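PDB 6HND: aromatic-amino-acid:2-oxoglutarate transaminase from Candida albicans, which probably catalyses the pyridoxal-phosphate-dependent transfer of an amino group from aromatic amino acids, and perhaps 2-aminoadipate, to 2-oxoglutarate. Local coordinates for residues Y423-I431 with V439-K447; K454-Y465 with A512-F523. All coordinates share one frame; numbering follows the deposited sequence.

Overall arrangement
Both contacts belong to the C-terminal part of the chain, which in this aminotransferase family makes up most of the small domain, beside the large one with its seven-stranded sheet. Contact 1 is a beta hairpin and closes before contact 2 opens: strand 438-443 leads on to helix 451-465, which then pairs with the end of helix 499-518. Their centres lie about 13 Å apart, and they touch directly. V428 of the hairpin packs on V513, I443 on L458, and the Y427 ring stacks with that of F517, so the helix pair covers part of one face of the four-stranded antiparallel sheet. Neither contact touches the cofactor, though the T440 side chain comes within about 13 Å of it; both are structural packing.

Contact 1. Residues Y423-I431 with V439-K447; sequences YKKGYVDVI and VTFKINLPK
D429 and K442 face each other as the hydrogen-bonded pair of an antiparallel beta hairpin: D429 N donates to K442 O (3.1 Å), and K442 N to D429 O (2.9 Å). The flanking pairs, V428 with I443 and V430 with F441, are non-hydrogen-bonded. Beyond them I431 N binds T440 O, and a water bridges T440 N to I431 O.

At the other end N444 fastens the hairpin to the helix exit. Its CB lies 3.4 Å from G426 O, its CG stays beside that same oxygen, and ND2 finishes in a nearly straight bond to it (2.8 Å, 168°). G426 O lies in the plane of the amide, although ND2 stands above the carbonyl plane. With CG placed beside the backbone N (chi1 -60°), side chain and main chain reach consecutive carbonyls, N444 N taking Y427 O. The positive phi of G426, in a Schellman motif, suits glycine.

V428, V430, F441 and I443 share the apolar face. The valines and the isoleucine are beta-branched and suit strand backbone, while the flat F441 ring reaches V428, its CZ meeting V428 CG1 at 3.5 Å. On the opposite, less buried face, charged residues fit: K442 bends at chi3, bringing CE tightly against I431 CD1 (3.4 Å) while NZ binds F212 O, and D429 OD1 accepts from V430 N.

Strand 428-430 is outermost in the four-stranded sheet, while 438-443 pairs on its other side with 488-492. Helix 392-418 covers V430 and F441, and helix 499-518 packs on V428 and F441.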
loop_
_atom_site.group_PDB
_atom_site.type_symbol
_atom_site.label_atom_id
_atom_site.label_comp_id
_atom_site.label_asym_id
_atom_site.label_seq_id
_atom_site.Cartn_x
_atom_site.Cartn_y
_atom_site.Cartn_z
ATOM N N TYR B 423 35.122 27.507 -3.557
ATOM C CA TYR B 423 34.215 28.381 -4.337
ATOM C C TYR B 423 34.996 29.563 -4.918
ATOM O O TYR B 423 34.856 29.850 -6.131
ATOM C CB TYR B 423 33.026 28.880 -3.516
ATOM C CG TYR B 423 32.096 29.752 -4.322
ATOM C CD1 TYR B 423 31.258 29.200 -5.278
ATOM C CD2 TYR B 423 32.102 31.133 -4.172
ATOM C CE1 TYR B 423 30.435 29.994 -6.064
ATOM C CE2 TYR B 423 31.279 31.944 -4.938
ATOM C CZ TYR B 423 30.447 31.366 -5.883
ATOM O OH TYR B 423 29.631 32.144 -6.635
ATOM N N LYS B 424 35.770 30.255 -4.083
ATOM C CA LYS B 424 36.482 31.505 -4.480
ATOM C C LYS B 424 37.522 31.183 -5.562
ATOM O O LYS B 424 37.703 32.013 -6.460
ATOM C CB LYS B 424 37.045 32.206 -3.243
ATOM C CG LYS B 424 35.983 32.931 -2.414
ATOM C CD LYS B 424 36.411 33.182 -0.981
ATOM C CE LYS B 424 35.513 34.134 -0.213
ATOM N NZ LYS B 424 35.944 34.236 1.205
ATOM N N LYS B 425 38.094 29.984 -5.552
ATOM C CA LYS B 425 39.071 29.557 -6.593
ATOM C C LYS B 425 38.334 29.039 -7.840
ATOM O O LYS B 425 39.003 28.812 -8.856
ATOM C CB LYS B 425 40.060 28.542 -6.006
ATOM C CG LYS B 425 40.958 29.113 -4.917
ATOM C CD LYS B 425 42.163 28.257 -4.600
ATOM C CE LYS B 425 43.273 28.339 -5.633
ATOM N NZ LYS B 425 43.899 29.683 -5.677
ATOM N N GLY B 426 37.017 28.843 -7.783
ATOM C CA GLY B 426 36.227 28.348 -8.935
ATOM C C GLY B 426 36.256 26.828 -9.099
ATOM O O GLY B 426 35.903 26.364 -10.163
ATOM N N TYR B 427 36.609 26.062 -8.069
ATOM C CA TYR B 427 36.622 24.577 -8.137
ATOM C C TYR B 427 35.178 24.058 -8.068
ATOM O O TYR B 427 34.874 22.983 -8.620
ATOM C CB TYR B 427 37.455 23.949 -7.012
ATOM C CG TYR B 427 38.913 24.332 -6.924
ATOM C CD1 TYR B 427 39.646 24.772 -8.009
ATOM C CD2 TYR B 427 39.577 24.195 -5.718
ATOM C CE1 TYR B 427 40.992 25.090 -7.893
ATOM C CE2 TYR B 427 40.913 24.518 -5.577
ATOM C CZ TYR B 427 41.629 24.962 -6.667
ATOM O OH TYR B 427 42.943 25.276 -6.477
ATOM N N VAL B 428 34.316 24.782 -7.364
ATOM C CA VAL B 428 32.904 24.373 -7.152
ATOM C C VAL B 428 32.009 25.567 -7.465
ATOM O O VAL B 428 32.477 26.725 -7.390
ATOM C CB VAL B 428 32.669 23.836 -5.728
ATOM C CG1 VAL B 428 33.586 22.653 -5.397
ATOM C CG2 VAL B 428 32.788 24.937 -4.681
ATOM N N ASP B 429 30.768 25.278 -7.837
ATOM C CA ASP B 429 29.699 26.291 -8.013
ATOM C C ASP B 429 28.427 25.638 -7.506
ATOM O O ASP B 429 28.466 24.414 -7.246
ATOM C CB ASP B 429 29.562 26.744 -9.469
ATOM C CG ASP B 429 28.944 28.127 -9.627
ATOM O OD1 ASP B 429 28.400 28.645 -8.646
ATOM O OD2 ASP B 429 29.019 28.668 -10.728
ATOM N N VAL B 430 27.374 26.436 -7.369
ATOM C CA VAL B 430 26.052 26.007 -6.858
ATOM C C VAL B 430 24.996 26.630 -7.754
ATOM O O VAL B 430 25.139 27.824 -8.073
ATOM C CB VAL B 430 25.849 26.451 -5.407
ATOM C CG1 VAL B 430 25.320 25.310 -4.578
ATOM C CG2 VAL B 430 27.132 26.979 -4.791
ATOM N N ILE B 431 24.007 25.838 -8.158
ATOM C CA ILE B 431 22.695 26.343 -8.638
ATOM C C ILE B 431 21.875 26.754 -7.408
ATOM O O ILE B 431 21.734 25.915 -6.511
ATOM C CB ILE B 431 21.952 25.295 -9.478
ATOM C CG1 ILE B 431 22.850 24.659 -10.547
ATOM C CG2 ILE B 431 20.703 25.925 -10.081
ATOM C CD1 ILE B 431 23.507 25.664 -11.480
ATOM N N VAL B 439 20.115 20.963 -3.620
ATOM C CA VAL B 439 21.109 21.868 -4.266
ATOM C C VAL B 439 21.978 21.061 -5.226
ATOM O O VAL B 439 22.587 20.063 -4.772
ATOM C CB VAL B 439 21.993 22.562 -3.232
ATOM C CG1 VAL B 439 23.012 23.449 -3.918
ATOM C CG2 VAL B 439 21.180 23.377 -2.247
ATOM N N THR B 440 22.068 21.484 -6.486
ATOM C CA THR B 440 23.135 21.030 -7.412
ATOM C C THR B 440 24.458 21.720 -7.037
ATOM O O THR B 440 24.563 22.991 -7.076
ATOM C CB THR B 440 22.809 21.258 -8.894
ATOM O OG1 THR B 440 21.653 20.497 -9.217
ATOM C CG2 THR B 440 23.933 20.815 -9.804
ATOM N N PHE B 441 25.445 20.891 -6.712
ATOM C CA PHE B 441 26.817 21.306 -6.329
ATOM C C PHE B 441 27.742 20.824 -7.438
ATOM O O PHE B 441 28.021 19.608 -7.503
ATOM C CB PHE B 441 27.175 20.717 -4.966
ATOM C CG PHE B 441 28.498 21.149 -4.401
ATOM C CD1 PHE B 441 28.656 22.410 -3.863
ATOM C CD2 PHE B 441 29.562 20.264 -4.327
ATOM C CE1 PHE B 441 29.865 22.795 -3.297
ATOM C CE2 PHE B 441 30.776 20.654 -3.787
ATOM C CZ PHE B 441 30.914 21.907 -3.243
ATOM N N LYS B 442 28.158 21.759 -8.282
ATOM C CA LYS B 442 28.983 21.514 -9.482
ATOM C C LYS B 442 30.455 21.437 -9.088
ATOM O O LYS B 442 30.908 22.189 -8.208
ATOM C CB LYS B 442 28.704 22.608 -10.512
ATOM C CG LYS B 442 27.320 22.520 -11.146
ATOM C CD LYS B 442 27.174 23.293 -12.430
ATOM C CE LYS B 442 26.685 24.705 -12.191
ATOM N NZ LYS B 442 26.080 25.280 -13.415
ATOM N N ILE B 443 31.154 20.506 -9.715
ATOM C CA ILE B 443 32.618 20.308 -9.611
ATOM C C ILE B 443 33.205 20.683 -10.971
ATOM O O ILE B 443 32.924 19.934 -11.950
ATOM C CB ILE B 443 32.921 18.840 -9.257
ATOM C CG1 ILE B 443 32.080 18.333 -8.080
ATOM C CG2 ILE B 443 34.416 18.666 -9.042
ATOM C CD1 ILE B 443 32.151 19.183 -6.826
ATOM N N ASN B 444 33.962 21.784 -11.021
ATOM C CA ASN B 444 34.616 22.319 -12.246
ATOM C C ASN B 444 35.882 21.480 -12.510
ATOM O O ASN B 444 37.016 22.028 -12.491
ATOM C CB ASN B 444 34.788 23.851 -12.175
ATOM C CG ASN B 444 33.447 24.573 -12.037
ATOM O OD1 ASN B 444 32.415 24.106 -12.552
ATOM N ND2 ASN B 444 33.420 25.716 -11.352
ATOM N N LEU B 445 35.698 20.198 -12.833
ATOM C CA LEU B 445 36.818 19.354 -13.335
ATOM C C LEU B 445 37.295 19.941 -14.660
ATOM O O LEU B 445 36.491 20.465 -15.417
ATOM C CB LEU B 445 36.374 17.896 -13.521
ATOM C CG LEU B 445 35.915 17.195 -12.253
ATOM C CD1 LEU B 445 35.221 15.900 -12.585
ATOM C CD2 LEU B 445 37.067 16.964 -11.314
ATOM N N PRO B 446 38.601 19.861 -14.993
ATOM C CA PRO B 446 39.049 20.103 -16.366
ATOM C C PRO B 446 38.218 19.285 -17.368
ATOM O O PRO B 446 37.906 18.135 -17.121
ATOM C CB PRO B 446 40.525 19.685 -16.393
ATOM C CG PRO B 446 40.969 19.697 -14.938
ATOM C CD PRO B 446 39.710 19.549 -14.082
ATOM N N LYS B 447 37.909 19.894 -18.501
ATOM C CA LYS B 447 37.046 19.305 -19.557
ATOM C C LYS B 447 37.557 17.908 -19.951
ATOM O O LYS B 447 36.722 17.042 -20.275
ATOM C CB LYS B 447 37.006 20.274 -20.744
ATOM C CG LYS B 447 36.133 19.883 -21.928
ATOM C CD LYS B 447 36.112 20.979 -22.987
ATOM C CE LYS B 447 35.274 20.658 -24.200
ATOM N NZ LYS B 447 33.859 20.407 -23.818
HETATM O O HOH W 1 20.267 23.517 -7.023
#

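Contact 2. Residues K454-Y465 with A512-F523; sequences KMKLLLWKLISY and AVYEFFSNGLEF
F516 is a knob among K454, L457, L458 and K461. L458 CB sits over the middle of its ring, 4.0 Å from the centroid; L521 CA lies over the opposite face, toward the rim. A512, small enough for close approach, fits between L462 CD2 and the face of the Y465 ring. At that ring's edge Y465 OH donates to E515 OE2 in a very short bond (2.4 Å). K461 CG lies anti to the backbone N (chi1 -160°), and the chain then bends, taking CD and NZ over the F523 ring. NZ makes a cation-pi contact there, donates to F523 O (2.8 Å) and forms a salt bridge with E515, whose OE1 is doubtfully placed.

Segments 454-465 and 512-518, axes 9.3 Å apart at closest and 131° between directions, pack against the four-stranded sheet, consistent with this family's small domain; L458 and L462 reach F489.

Farther out, a Schellman motif ends the helix at G520, whose positive phi favours glycine. N519 ND2 donates to E522 O (3.2 Å) and reaches back to E515 OE1. K454, bent at chi2, donates from NZ to L521 O (2.8 Å), with a longer salt bridge to E522 OE2. At the F523 ring's edge lies W460, whose NE1 hydrogen-bonds D26 of the second subunit.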
loop_
_atom_site.group_PDB
_atom_site.type_symbol
_atom_site.label_atom_id
_atom_site.label_comp_id
_atom_site.label_asym_id
_atom_site.label_seq_id
_atom_site.Cartn_x
_atom_site.Cartn_y
_atom_site.Cartn_z
ATOM N N LYS B 454 36.893 10.565 -11.866
ATOM C CA LYS B 454 37.340 11.606 -10.891
ATOM C C LYS B 454 36.234 11.879 -9.873
ATOM O O LYS B 454 36.548 12.190 -8.695
ATOM C CB LYS B 454 37.726 12.913 -11.587
ATOM C CG LYS B 454 38.994 12.858 -12.428
ATOM C CD LYS B 454 40.147 12.181 -11.712
ATOM C CE LYS B 454 41.489 12.531 -12.311
ATOM N NZ LYS B 454 42.574 11.849 -11.583
ATOM N N MET B 455 34.981 11.825 -10.311
ATOM C CA MET B 455 33.839 12.070 -9.395
ATOM C C MET B 455 33.806 10.944 -8.353
ATOM O O MET B 455 33.582 11.267 -7.184
ATOM C CB MET B 455 32.510 12.187 -10.159
ATOM C CG MET B 455 32.369 13.508 -10.944
ATOM S SD MET B 455 32.369 15.009 -9.895
ATOM C CE MET B 455 30.877 14.718 -8.946
ATOM N N LYS B 456 34.097 9.692 -8.732
ATOM C CA LYS B 456 34.125 8.538 -7.774
ATOM C C LYS B 456 35.273 8.723 -6.777
ATOM O O LYS B 456 35.059 8.518 -5.587
ATOM C CB LYS B 456 34.248 7.187 -8.483
ATOM C CG LYS B 456 32.992 6.725 -9.195
ATOM C CD LYS B 456 33.256 5.672 -10.262
ATOM C CE LYS B 456 32.012 5.342 -11.069
ATOM N NZ LYS B 456 32.334 4.472 -12.227
ATOM N N LEU B 457 36.436 9.139 -7.260
ATOM C CA LEU B 457 37.633 9.392 -6.428
ATOM C C LEU B 457 37.314 10.518 -5.440
ATOM O O LEU B 457 37.619 10.355 -4.247
ATOM C CB LEU B 457 38.797 9.744 -7.362
ATOM C CG LEU B 457 40.187 9.429 -6.820
ATOM C CD1 LEU B 457 40.287 7.970 -6.408
ATOM C CD2 LEU B 457 41.256 9.784 -7.838
ATOM N N LEU B 458 36.638 11.578 -5.911
ATOM C CA LEU B 458 36.234 12.741 -5.077
ATOM C C LEU B 458 35.209 12.282 -4.037
ATOM O O LEU B 458 35.261 12.773 -2.883
ATOM C CB LEU B 458 35.686 13.847 -5.985
ATOM C CG LEU B 458 35.210 15.118 -5.292
ATOM C CD1 LEU B 458 36.243 15.639 -4.301
ATOM C CD2 LEU B 458 34.865 16.197 -6.320
ATOM N N LEU B 459 34.323 11.350 -4.401
ATOM C CA LEU B 459 33.298 10.844 -3.452
ATOM C C LEU B 459 34.014 10.182 -2.263
ATOM O O LEU B 459 33.688 10.535 -1.107
ATOM C CB LEU B 459 32.350 9.868 -4.153
ATOM C CG LEU B 459 31.145 9.427 -3.315
ATOM C CD1 LEU B 459 30.266 10.615 -2.934
ATOM C CD2 LEU B 459 30.324 8.355 -4.040
ATOM N N TRP B 460 34.982 9.292 -2.520
ATOM C CA TRP B 460 35.788 8.670 -1.438
ATOM C C TRP B 460 36.363 9.769 -0.530
ATOM O O TRP B 460 36.276 9.610 0.691
ATOM C CB TRP B 460 36.897 7.785 -2.000
ATOM C CG TRP B 460 36.407 6.505 -2.585
ATOM C CD1 TRP B 460 36.470 6.114 -3.894
ATOM C CD2 TRP B 460 35.777 5.436 -1.865
ATOM N NE1 TRP B 460 35.931 4.865 -4.028
ATOM C CE2 TRP B 460 35.490 4.429 -2.806
ATOM C CE3 TRP B 460 35.429 5.236 -0.526
ATOM C CZ2 TRP B 460 34.861 3.240 -2.440
ATOM C CZ3 TRP B 460 34.798 4.068 -0.169
ATOM C CH2 TRP B 460 34.519 3.084 -1.114
ATOM N N LYS B 461 36.889 10.859 -1.102
ATOM C CA LYS B 461 37.469 12.001 -0.341
ATOM C C LYS B 461 36.430 12.652 0.596
ATOM O O LYS B 461 36.767 12.952 1.763
ATOM C CB LYS B 461 38.020 13.052 -1.307
ATOM C CG LYS B 461 39.021 14.001 -0.679
ATOM C CD LYS B 461 40.125 13.259 0.058
ATOM C CE LYS B 461 41.402 14.042 0.165
ATOM N NZ LYS B 461 42.356 13.335 1.041
ATOM N N LEU B 462 35.220 12.908 0.099
ATOM C CA LEU B 462 34.117 13.497 0.906
ATOM C C LEU B 462 33.818 12.546 2.071
ATOM O O LEU B 462 33.725 13.029 3.221
ATOM C CB LEU B 462 32.854 13.696 0.054
ATOM C CG LEU B 462 32.948 14.641 -1.145
ATOM C CD1 LEU B 462 31.575 14.834 -1.736
ATOM C CD2 LEU B 462 33.522 15.978 -0.773
ATOM N N ILE B 463 33.672 11.240 1.789
ATOM C CA ILE B 463 33.372 10.212 2.838
ATOM C C ILE B 463 34.474 10.280 3.904
ATOM O O ILE B 463 34.116 10.416 5.088
ATOM C CB ILE B 463 33.204 8.803 2.249
ATOM C CG1 ILE B 463 32.012 8.726 1.285
ATOM C CG2 ILE B 463 33.096 7.770 3.365
ATOM C CD1 ILE B 463 32.020 7.500 0.398
ATOM N N SER B 464 35.750 10.313 3.502
ATOM C CA SER B 464 36.912 10.445 4.430
ATOM C C SER B 464 36.852 11.775 5.193
ATOM O O SER B 464 37.211 11.758 6.377
ATOM C CB SER B 464 38.250 10.243 3.758
ATOM O OG SER B 464 38.498 11.236 2.798
ATOM N N TYR B 465 36.312 12.848 4.607
ATOM C CA TYR B 465 36.145 14.161 5.301
ATOM C C TYR B 465 34.854 14.225 6.150
ATOM O O TYR B 465 34.665 15.241 6.845
ATOM C CB TYR B 465 36.236 15.307 4.291
ATOM C CG TYR B 465 37.618 15.893 4.138
ATOM C CD1 TYR B 465 38.643 15.185 3.519
ATOM C CD2 TYR B 465 37.898 17.169 4.602
ATOM C CE1 TYR B 465 39.913 15.730 3.377
ATOM C CE2 TYR B 465 39.150 17.736 4.446
ATOM C CZ TYR B 465 40.161 17.008 3.849
ATOM O OH TYR B 465 41.385 17.583 3.732
ATOM N N ALA B 512 37.090 19.112 1.542
ATOM C CA ALA B 512 37.383 17.870 0.792
ATOM C C ALA B 512 37.635 18.179 -0.696
ATOM O O ALA B 512 38.572 17.605 -1.259
ATOM C CB ALA B 512 36.247 16.900 0.981
ATOM N N VAL B 513 36.833 19.054 -1.326
ATOM C CA VAL B 513 36.997 19.380 -2.774
ATOM C C VAL B 513 38.307 20.147 -2.944
ATOM O O VAL B 513 39.075 19.815 -3.886
ATOM C CB VAL B 513 35.814 20.152 -3.394
ATOM C CG1 VAL B 513 36.073 20.381 -4.876
ATOM C CG2 VAL B 513 34.468 19.457 -3.214
ATOM N N TYR B 514 38.548 21.127 -2.073
ATOM C CA TYR B 514 39.792 21.933 -2.036
ATOM C C TYR B 514 41.017 21.014 -1.999
ATOM O O TYR B 514 41.908 21.184 -2.848
ATOM C CB TYR B 514 39.860 22.864 -0.826
ATOM C CG TYR B 514 41.075 23.755 -0.898
ATOM C CD1 TYR B 514 41.102 24.817 -1.784
ATOM C CD2 TYR B 514 42.220 23.498 -0.153
ATOM C CE1 TYR B 514 42.219 25.624 -1.910
ATOM C CE2 TYR B 514 43.351 24.298 -0.269
ATOM C CZ TYR B 514 43.352 25.367 -1.155
ATOM O OH TYR B 514 44.434 26.184 -1.325
ATOM N N GLU B 515 41.069 20.076 -1.049
ATOM C CA GLU B 515 42.231 19.165 -0.927
ATOM C C GLU B 515 42.333 18.367 -2.218
ATOM O O GLU B 515 43.453 18.201 -2.726
ATOM C CB GLU B 515 42.138 18.232 0.277
ATOM C CG GLU B 515 43.493 17.642 0.683
ATOM C CD GLU B 515 43.427 16.273 1.357
ATOM O OE1 GLU B 515 43.891 15.268 0.733
ATOM O OE2 GLU B 515 42.895 16.195 2.495
ATOM N N PHE B 516 41.210 17.905 -2.752
ATOM C CA PHE B 516 41.207 16.985 -3.919
ATOM C C PHE B 516 41.836 17.717 -5.108
ATOM O O PHE B 516 42.712 17.118 -5.787
ATOM C CB PHE B 516 39.799 16.452 -4.178
ATOM C CG PHE B 516 39.641 15.679 -5.458
ATOM C CD1 PHE B 516 40.012 14.350 -5.532
ATOM C CD2 PHE B 516 39.063 16.264 -6.561
ATOM C CE1 PHE B 516 39.854 13.633 -6.706
ATOM C CE2 PHE B 516 38.901 15.551 -7.734
ATOM C CZ PHE B 516 39.303 14.239 -7.810
ATOM N N PHE B 517 41.447 18.979 -5.320
ATOM C CA PHE B 517 41.992 19.867 -6.385
ATOM C C PHE B 517 43.478 20.193 -6.128
ATOM O O PHE B 517 44.293 20.061 -7.078
ATOM C CB PHE B 517 41.116 21.114 -6.541
ATOM C CG PHE B 517 40.021 20.966 -7.578
ATOM C CD1 PHE B 517 38.874 20.226 -7.306
ATOM C CD2 PHE B 517 40.165 21.525 -8.843
ATOM C CE1 PHE B 517 37.878 20.090 -8.256
ATOM C CE2 PHE B 517 39.177 21.378 -9.798
ATOM C CZ PHE B 517 38.033 20.665 -9.498
ATOM N N SER B 518 43.839 20.553 -4.893
ATOM C CA SER B 518 45.239 20.825 -4.458
ATOM C C SER B 518 46.125 19.598 -4.743
ATOM O O SER B 518 47.283 19.794 -5.159
ATOM C CB SER B 518 45.307 21.220 -3.004
ATOM O OG SER B 518 44.375 22.265 -2.720
ATOM N N ASN B 519 45.579 18.387 -4.566
ATOM C CA ASN B 519 46.276 17.096 -4.798
ATOM C C ASN B 519 46.405 16.773 -6.297
ATOM O O ASN B 519 46.945 15.692 -6.593
ATOM C CB ASN B 519 45.563 15.937 -4.098
ATOM C CG ASN B 519 45.557 16.059 -2.592
ATOM O OD1 ASN B 519 46.190 16.948 -2.034
ATOM N ND2 ASN B 519 44.818 15.186 -1.932
ATOM N N GLY B 520 45.968 17.655 -7.203
ATOM C CA GLY B 520 45.954 17.400 -8.657
ATOM C C GLY B 520 44.844 16.435 -9.080
ATOM O O GLY B 520 45.012 15.790 -10.145
ATOM N N LEU B 521 43.745 16.370 -8.311
ATOM C CA LEU B 521 42.525 15.539 -8.574
ATOM C C LEU B 521 42.841 14.085 -8.213
ATOM O O LEU B 521 42.694 13.191 -9.086
ATOM C CB LEU B 521 42.055 15.676 -10.030
ATOM C CG LEU B 521 41.828 17.104 -10.515
ATOM C CD1 LEU B 521 41.804 17.148 -12.041
ATOM C CD2 LEU B 521 40.547 17.673 -9.930
ATOM N N GLU B 522 43.260 13.889 -6.957
ATOM C CA GLU B 522 43.803 12.630 -6.412
ATOM C C GLU B 522 43.404 12.594 -4.950
ATOM O O GLU B 522 43.324 13.683 -4.372
ATOM C CB GLU B 522 45.335 12.558 -6.523
ATOM C CG GLU B 522 45.871 12.403 -7.945
ATOM C CD GLU B 522 45.415 11.120 -8.610
ATOM O OE1 GLU B 522 44.863 10.267 -7.865
ATOM O OE2 GLU B 522 45.577 10.988 -9.864
ATOM N N PHE B 523 43.132 11.400 -4.403
ATOM C CA PHE B 523 42.794 11.223 -2.965
ATOM C C PHE B 523 44.036 11.560 -2.122
ATOM O O PHE B 523 43.892 12.294 -1.116
ATOM C CB PHE B 523 42.263 9.812 -2.716
ATOM C CG PHE B 523 41.785 9.581 -1.313
ATOM C CD1 PHE B 523 42.685 9.272 -0.305
ATOM C CD2 PHE B 523 40.440 9.681 -0.998
ATOM C CE1 PHE B 523 42.248 9.029 0.985
ATOM C CE2 PHE B 523 40.003 9.446 0.295
ATOM C CZ PHE B 523 40.911 9.131 1.285
#